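Local coordinates for protein Exo-arabinanase (Penicillium chrysogenum, PDB 3A72) that probably hydrolyses alpha-1,5-linked L-arabinan as an exo-acting glycosidase and binds arabinobiose in a pocket of its probable beta-propeller, at residues S44-A49 and I107-S112; V70-T73 and G78-Y81. All coordinates share one frame; numbering follows the deposited sequence.

Contact 1: S44-A49 and I107-S112; sequences SPEPPA and IPTDLS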
loop_
_atom_site.group_PDB
_atom_site.type_symbol
_atom_site.label_atom_id
_atom_site.label_comp_id
_atom_site.label_asym_id
_atom_site.label_seq_id
_atom_site.Cartn_x
_atom_site.Cartn_y
_atom_site.Cartn_z
ATOM N N SER A 44 -5.977 -18.087 -6.067
ATOM C CA SER A 44 -6.893 -19.193 -6.326
ATOM C C SER A 44 -6.457 -19.890 -7.618
ATOM O O SER A 44 -5.955 -19.294 -8.549
ATOM C CB SER A 44 -8.307 -18.704 -6.352
ATOM O OG SER A 44 -8.514 -17.692 -7.342
ATOM N N PRO A 45 -6.736 -21.215 -7.707
ATOM C CA PRO A 45 -6.463 -21.903 -8.968
ATOM C C PRO A 45 -7.359 -21.424 -10.080
ATOM O O PRO A 45 -8.545 -21.117 -9.878
ATOM C CB PRO A 45 -6.821 -23.376 -8.623
ATOM C CG PRO A 45 -7.163 -23.459 -7.237
ATOM C CD PRO A 45 -7.303 -22.092 -6.669
ATOM N N GLU A 46 -6.791 -21.288 -11.296
ATOM C CA GLU A 46 -7.459 -20.746 -12.450
ATOM C C GLU A 46 -7.606 -21.805 -13.512
ATOM O O GLU A 46 -6.732 -22.694 -13.622
ATOM C CB GLU A 46 -6.617 -19.591 -13.027
ATOM C CG GLU A 46 -6.390 -18.430 -12.058
ATOM C CD GLU A 46 -5.561 -17.356 -12.693
ATOM O OE1 GLU A 46 -4.345 -17.608 -12.892
ATOM O OE2 GLU A 46 -6.094 -16.264 -13.029
ATOM N N PRO A 47 -8.625 -21.738 -14.354
ATOM C CA PRO A 47 -9.738 -20.768 -14.337
ATOM C C PRO A 47 -10.692 -21.051 -13.194
ATOM O O PRO A 47 -10.708 -22.150 -12.566
ATOM C CB PRO A 47 -10.446 -21.035 -15.691
ATOM C CG PRO A 47 -10.167 -22.463 -15.942
ATOM C CD PRO A 47 -8.744 -22.742 -15.454
ATOM N N PRO A 48 -11.575 -20.134 -12.874
ATOM C CA PRO A 48 -11.673 -18.824 -13.501
ATOM C C PRO A 48 -10.615 -17.866 -13.047
ATOM O O PRO A 48 -9.798 -18.169 -12.163
ATOM C CB PRO A 48 -13.042 -18.300 -12.992
ATOM C CG PRO A 48 -13.231 -18.988 -11.702
ATOM C CD PRO A 48 -12.606 -20.342 -11.839
ATOM N N ALA A 49 -10.564 -16.710 -13.635
ATOM C CA ALA A 49 -9.485 -15.745 -13.383
ATOM C C ALA A 49 -9.518 -15.240 -11.922
ATOM O O ALA A 49 -10.584 -15.065 -11.322
ATOM C CB ALA A 49 -9.605 -14.557 -14.323
ATOM N N ILE A 107 -3.375 -8.956 -14.767
ATOM C CA ILE A 107 -2.164 -9.648 -15.220
ATOM C C ILE A 107 -2.624 -11.028 -15.686
ATOM O O ILE A 107 -3.264 -11.742 -14.897
ATOM C CB ILE A 107 -1.128 -9.802 -14.092
ATOM C CG1 ILE A 107 -0.682 -8.441 -13.555
ATOM C CG2 ILE A 107 0.070 -10.656 -14.539
ATOM C CD1 ILE A 107 0.128 -8.550 -12.301
ATOM N N PRO A 108 -2.293 -11.474 -16.894
ATOM C CA PRO A 108 -2.634 -12.849 -17.288
ATOM C C PRO A 108 -1.838 -13.851 -16.465
ATOM O O PRO A 108 -0.798 -13.547 -15.896
ATOM C CB PRO A 108 -2.185 -12.911 -18.756
ATOM C CG PRO A 108 -2.041 -11.515 -19.227
ATOM C CD PRO A 108 -1.575 -10.795 -17.981
ATOM N N THR A 109 -2.312 -15.113 -16.459
ATOM C CA THR A 109 -1.643 -16.174 -15.733
ATOM C C THR A 109 -0.175 -16.300 -16.122
ATOM O O THR A 109 0.685 -16.605 -15.289
ATOM C CB THR A 109 -2.372 -17.506 -15.955
ATOM O OG1 THR A 109 -3.739 -17.392 -15.563
ATOM C CG2 THR A 109 -1.668 -18.637 -15.210
ATOM N N ASP A 110 0.119 -16.070 -17.413
ATOM C CA ASP A 110 1.494 -16.175 -17.914
ATOM C C ASP A 110 2.393 -15.004 -17.511
ATOM O O ASP A 110 3.570 -15.020 -17.911
ATOM C CB ASP A 110 1.494 -16.409 -19.429
ATOM C CG ASP A 110 1.010 -15.223 -20.250
ATOM O OD1 ASP A 110 0.791 -14.130 -19.706
ATOM O OD2 ASP A 110 0.818 -15.428 -21.481
ATOM N N LEU A 111 1.895 -14.035 -16.751
ATOM C CA LEU A 111 2.694 -12.922 -16.237
ATOM C C LEU A 111 3.209 -12.036 -17.363
ATOM O O LEU A 111 4.181 -11.285 -17.180
ATOM C CB LEU A 111 3.830 -13.357 -15.307
ATOM C CG LEU A 111 3.397 -14.212 -14.130
ATOM C CD1 LEU A 111 4.620 -14.501 -13.244
ATOM C CD2 LEU A 111 2.284 -13.609 -13.293
ATOM N N SER A 112 2.564 -12.038 -18.530
ATOM C CA SER A 112 3.138 -11.365 -19.684
ATOM C C SER A 112 2.941 -9.862 -19.705
ATOM O O SER A 112 3.628 -9.191 -20.492
ATOM C CB SER A 112 2.552 -11.961 -20.971
ATOM O OG SER A 112 1.130 -11.843 -21.007
#
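The flat carboxylate of E46 meets the hydroxyl of T109 from above its plane: T109 OG1 donates to E46 OE1 over 2.7 Å, arriving 52° out of the plane rather than in line with the group. T109 CG2 lies beside the bond, 3.7 Å from E46 OE1. The other oxygen, OE2, is taken by a salt bridge to R80 and a hydrogen bond from the backbone N of V50. With both oxygens engaged, the group's rotation is probably fixed, and R80 would be expected to stabilise its negative charge. CG of E46 stands anti to the carbonyl carbon (chi1 -60°) and the chain runs straight on through CD, carrying the acid across a backbone separation of 8.1 Å between E46 CA and T109 CA. The two side chains run antiparallel, each reaching out from its own loop.

The second flat group, the D110 carboxylate, works within its own loop. S112 N and S112 OG both reach D110 OD1 from one face of its plane, at 3.0 and 2.7 Å, the backbone bond making an Asx turn. It overlaps the type I beta turn from P108 to L111, which carries T109 at its second position. In the facing segment, cis peptide bonds before P47 and P48 turn the chain directly after E46. This small surface contact joins two loops, each linking the second and third strands of a four-stranded antiparallel sheet, and bridges adjacent blades as in the propeller fold of sialidase-like proteins.

Contact 2: V70-T73 and G78-Y81; sequences VHDT and GLRY. With AHR (alpha-L-arabinofuranose), chain B.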
loop_
_atom_site.group_PDB
_atom_site.type_symbol
_atom_site.label_atom_id
_atom_site.label_comp_id
_atom_site.label_asym_id
_atom_site.label_seq_id
_atom_site.Cartn_x
_atom_site.Cartn_y
_atom_site.Cartn_z
ATOM N N VAL A 70 -13.922 -8.347 -6.456
ATOM C CA VAL A 70 -13.676 -7.495 -7.627
ATOM C C VAL A 70 -13.049 -8.388 -8.688
ATOM O O VAL A 70 -11.926 -8.889 -8.524
ATOM C CB VAL A 70 -12.821 -6.286 -7.302
ATOM C CG1 VAL A 70 -12.878 -5.309 -8.494
ATOM C CG2 VAL A 70 -13.309 -5.579 -6.009
ATOM N N HIS A 71 -13.806 -8.606 -9.781
ATOM C CA HIS A 71 -13.363 -9.445 -10.876
ATOM C C HIS A 71 -12.846 -8.583 -12.035
ATOM O O HIS A 71 -13.210 -7.419 -12.209
ATOM C CB HIS A 71 -14.523 -10.286 -11.390
ATOM C CG HIS A 71 -15.078 -11.226 -10.416
ATOM N ND1 HIS A 71 -14.621 -12.487 -10.197
ATOM C CD2 HIS A 71 -16.115 -11.057 -9.573
ATOM C CE1 HIS A 71 -15.379 -13.056 -9.219
ATOM N NE2 HIS A 71 -16.275 -12.226 -8.848
ATOM N N ASP A 72 -11.980 -9.241 -12.845
ATOM C CA ASP A 72 -11.380 -8.573 -13.996
ATOM C C ASP A 72 -12.338 -8.571 -15.164
ATOM O O ASP A 72 -12.236 -9.349 -16.123
ATOM C CB ASP A 72 -10.078 -9.250 -14.380
ATOM C CG ASP A 72 -9.308 -8.447 -15.445
ATOM O OD1 ASP A 72 -9.842 -7.424 -15.941
ATOM O OD2 ASP A 72 -8.172 -8.887 -15.763
ATOM N N THR A 73 -13.337 -7.679 -15.090
ATOM C CA THR A 73 -14.321 -7.530 -16.128
ATOM C C THR A 73 -13.784 -6.781 -17.348
ATOM O O THR A 73 -14.373 -6.855 -18.417
ATOM C CB THR A 73 -15.574 -6.789 -15.596
ATOM O OG1 THR A 73 -15.163 -5.512 -15.146
ATOM C CG2 THR A 73 -16.229 -7.588 -14.494
ATOM N N GLY A 78 -7.376 -11.489 -14.917
ATOM C CA GLY A 78 -7.284 -11.736 -13.474
ATOM C C GLY A 78 -6.759 -10.495 -12.768
ATOM O O GLY A 78 -5.748 -9.918 -13.174
ATOM N N LEU A 79 -7.485 -10.102 -11.712
ATOM C CA LEU A 79 -6.983 -9.012 -10.824
ATOM C C LEU A 79 -6.073 -9.670 -9.828
ATOM O O LEU A 79 -6.521 -10.325 -8.874
ATOM C CB LEU A 79 -8.132 -8.254 -10.188
ATOM C CG LEU A 79 -9.082 -7.550 -11.145
ATOM C CD1 LEU A 79 -10.031 -6.626 -10.389
ATOM C CD2 LEU A 79 -8.328 -6.795 -12.272
ATOM N N ARG A 80 -4.782 -9.607 -10.115
ATOM C CA ARG A 80 -3.798 -10.533 -9.593
ATOM C C ARG A 80 -2.873 -9.997 -8.534
ATOM O O ARG A 80 -2.617 -10.662 -7.522
ATOM C CB ARG A 80 -2.972 -11.106 -10.773
ATOM C CG ARG A 80 -2.080 -12.284 -10.386
ATOM C CD ARG A 80 -1.351 -12.893 -11.623
ATOM N NE ARG A 80 -2.314 -13.216 -12.678
ATOM C CZ ARG A 80 -3.076 -14.274 -12.741
ATOM N NH1 ARG A 80 -2.911 -15.285 -11.867
ATOM N NH2 ARG A 80 -3.989 -14.374 -13.692
ATOM N N TYR A 81 -2.305 -8.808 -8.786
ATOM C CA TYR A 81 -1.284 -8.231 -7.927
ATOM C C TYR A 81 -1.712 -6.830 -7.404
ATOM O O TYR A 81 -2.332 -6.040 -8.118
ATOM C CB TYR A 81 0.037 -8.037 -8.625
ATOM C CG TYR A 81 0.888 -9.270 -8.878
ATOM C CD1 TYR A 81 0.598 -10.530 -8.336
ATOM C CD2 TYR A 81 2.035 -9.149 -9.681
ATOM C CE1 TYR A 81 1.427 -11.629 -8.603
ATOM C CE2 TYR A 81 2.838 -10.213 -9.944
ATOM C CZ TYR A 81 2.525 -11.466 -9.399
ATOM O OH TYR A 81 3.344 -12.573 -9.629
HETATM O O5 AHR B . 2.965 -8.265 -5.313
HETATM C C5 AHR B . 3.399 -9.522 -5.910
HETATM C C4 AHR B . 4.907 -9.496 -6.040
HETATM O O4 AHR B . 5.263 -8.442 -6.998
HETATM C C3 AHR B . 5.438 -10.745 -6.731
HETATM O O3 AHR B . 5.649 -11.823 -5.797
HETATM C C2 AHR B . 6.799 -10.228 -7.243
HETATM O O2 AHR B . 7.279 -10.973 -8.386
HETATM C C1 AHR B . 6.492 -8.777 -7.639
#
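The side chains of V70 and L79 meet at a slant, CG1 of the valine meeting CD1 of the leucine at 3.7 Å. The two branches of L79 take different neighbours: CD1 also rests on V70 O at 3.5 Å, while CD2 packs against the flank of the aspartate, 3.7 Å from D72 CB. CG of D72 extends opposite its own backbone N (chi1 -171°), which swings the carboxylate past L79 to the start of the other segment. There G78 N gives a fairly straight hydrogen bond to D72 OD2, 2.8 Å long with an N-H...O angle of 155°, and D72 OD2 accepts it with its anti lone pair. S106 OG binds the same oxygen and N75 N takes OD1, so this buried acid is gripped by several donors. D72 is also the centre of an inverse gamma turn.

Further on, Y81 turns one ring face to the arabinofuranose: sugar C5 sits over the ring centre, 3.8 Å from Y81 CD1, as in a CH-pi contact. E41 and Q82 hydrogen-bond the same sugar. R80 and Y81 both face S105 in a classic beta bulge. The chain turns a corner at Y81, whose ring lines the glycan pocket where one propeller blade passes to the next.

Overall arrangement
From the N terminus, the chain first passes residues 44-49, between strands 36-42 and 52-57, then completes that sheet with strand 65-70. Contact 2 closes a short loop straight afterwards, joining 70-73 to 78-81 at the crossover to the next sheet. Strands 82-87 and 100-106 follow, and residues 107-112 then close the much longer loop of contact 1, which encloses the whole of contact 2. The centres of the two contacts lie about 9 Å apart. R80 couples them, its NE reaching I107 O at 2.8 Å, while I107 packs on Y81. Together they tie neighbouring four-stranded sheets beside the arabinobiose site.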